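PDB 2EWC: translation initiation inhibitor from Streptococcus pyogenes, which is of unknown function but belongs to the widespread YjgF family and may inhibit translation initiation. Local coordinates for residues Phe46-Met49 against Glu50-Leu53. Numbering follows the deposited sequence.
Sequences FDEM and ERRL
E48 reaches along the helix to two arginines, R51 one turn on and R52 beside it. A bend at chi2 helps bring its carboxylate to them. Its OE2 accepts a hydrogen bond from R51 NH2 at 3.0 Å, part of a salt bridge. The donor meets OE2 on its anti side, 29° out of the carboxylate plane, while OE2 lies close to the R51 guanidinium plane. R52 has a chain extended from CG to NE, which carries its guanidinium under OE2. There OE2 sits over one face, and the long salt bridge to R52 NH2 (3.7 Å) rests on charge alone. A water accepts from R52 NH2 and gives a weak bond to E48 OE1, which also accepts from V31 N. E48, R51 and R52 form a salt-bridge network, and D8 is a second partner for both arginines.

D47 OD1 and E50 OE1 stand 4.1 Å apart, their carboxylate planes 17° apart. R86 bridges both and probably offsets their repulsion. M49 CG lies 4.0 Å from L53 CD1, the two chains side by side.

Backbone i to i+4 bonds carry helix 38-54 through this turn. M49 and R52 pack on C30 of strand 24-30. F46 touches M66 of strand 63-70 and I83 of helix 76-87, so it lies between sheet and second helix.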
loop_
_atom_site.group_PDB
_atom_site.type_symbol
_atom_site.label_atom_id
_atom_site.label_comp_id
_atom_site.label_asym_id
_atom_site.label_seq_id
_atom_site.Cartn_x
_atom_site.Cartn_y
_atom_site.Cartn_z
ATOM N N PHE B 46 39.067 -13.893 8.859
ATOM C CA PHE B 46 38.957 -13.121 10.088
ATOM C C PHE B 46 40.226 -13.239 10.956
ATOM O O PHE B 46 40.542 -12.308 11.708
ATOM C CB PHE B 46 37.730 -13.534 10.906
ATOM C CG PHE B 46 36.402 -13.075 10.327
ATOM C CD1 PHE B 46 36.280 -11.860 9.671
ATOM C CD2 PHE B 46 35.255 -13.842 10.515
ATOM C CE1 PHE B 46 35.043 -11.431 9.169
ATOM C CE2 PHE B 46 34.013 -13.414 10.017
ATOM C CZ PHE B 46 33.915 -12.210 9.344
ATOM N N ASP B 47 40.924 -14.381 10.868
ATOM C CA ASP B 47 42.236 -14.538 11.515
ATOM C C ASP B 47 43.246 -13.539 10.927
ATOM O O ASP B 47 44.026 -12.944 11.691
ATOM C CB ASP B 47 42.804 -15.947 11.342
ATOM C CG ASP B 47 42.050 -17.026 12.139
ATOM O OD1 ASP B 47 41.276 -16.709 13.082
ATOM O OD2 ASP B 47 42.276 -18.231 11.826
ATOM N N GLU B 48 43.262 -13.364 9.596
ATOM C CA GLU B 48 44.131 -12.347 8.981
ATOM C C GLU B 48 43.745 -10.940 9.441
ATOM O O GLU B 48 44.629 -10.134 9.773
ATOM C CB GLU B 48 44.152 -12.395 7.446
ATOM C CG GLU B 48 45.495 -12.883 6.809
ATOM C CD GLU B 48 45.890 -12.145 5.485
ATOM O OE1 GLU B 48 45.047 -11.959 4.535
ATOM O OE2 GLU B 48 47.086 -11.779 5.380
HETATM N N MSE B 49 42.435 -10.656 9.466
HETATM C CA MSE B 49 41.922 -9.364 9.916
HETATM C C MSE B 49 42.424 -9.060 11.343
HETATM O O MSE B 49 42.931 -7.959 11.597
HETATM C CB MSE B 49 40.390 -9.307 9.833
HETATM C CG MSE B 49 39.780 -7.978 10.258
HETATM SE SE MSE B 49 37.981 -7.784 9.995
HETATM C CE MSE B 49 37.327 -9.145 10.915
ATOM N N GLU B 50 42.297 -10.040 12.248
ATOM C CA GLU B 50 42.806 -9.916 13.612
ATOM C C GLU B 50 44.326 -9.738 13.656
ATOM O O GLU B 50 44.835 -8.946 14.464
ATOM C CB GLU B 50 42.418 -11.131 14.471
ATOM C CG GLU B 50 40.936 -11.206 14.786
ATOM C CD GLU B 50 40.594 -12.272 15.807
ATOM O OE1 GLU B 50 40.989 -13.456 15.616
ATOM O OE2 GLU B 50 39.927 -11.917 16.815
ATOM N N ARG B 51 45.039 -10.509 12.830
ATOM C CA ARG B 51 46.495 -10.415 12.747
ATOM C C ARG B 51 46.886 -9.000 12.382
ATOM O O ARG B 51 47.757 -8.422 13.006
ATOM C CB ARG B 51 47.079 -11.373 11.698
ATOM C CG ARG B 51 48.619 -11.299 11.611
ATOM C CD ARG B 51 49.240 -12.193 10.532
ATOM N NE ARG B 51 48.880 -11.744 9.195
ATOM C CZ ARG B 51 49.480 -10.770 8.511
ATOM N NH1 ARG B 51 50.517 -10.112 9.016
ATOM N NH2 ARG B 51 49.022 -10.449 7.294
ATOM N N ARG B 52 46.245 -8.445 11.359
ATOM C CA ARG B 52 46.627 -7.119 10.891
ATOM C C ARG B 52 46.278 -6.055 11.925
ATOM O O ARG B 52 47.082 -5.182 12.192
ATOM C CB ARG B 52 46.011 -6.820 9.530
ATOM C CG ARG B 52 46.823 -7.392 8.366
ATOM C CD ARG B 52 45.936 -7.521 7.127
ATOM N NE ARG B 52 46.689 -7.909 5.934
ATOM C CZ ARG B 52 46.135 -8.183 4.749
ATOM N NH1 ARG B 52 44.811 -8.137 4.585
ATOM N NH2 ARG B 52 46.919 -8.513 3.717
ATOM N N LEU B 53 45.098 -6.163 12.515
ATOM C CA LEU B 53 44.666 -5.261 13.557
ATOM C C LEU B 53 45.598 -5.284 14.782
ATOM O O LEU B 53 45.810 -4.244 15.426
ATOM C CB LEU B 53 43.213 -5.567 13.960
ATOM C CG LEU B 53 42.123 -5.197 12.951
ATOM C CD1 LEU B 53 40.776 -5.754 13.399
ATOM C CD2 LEU B 53 42.052 -3.683 12.784
HETATM O O HOH W 1 45.483 -10.219 1.556
#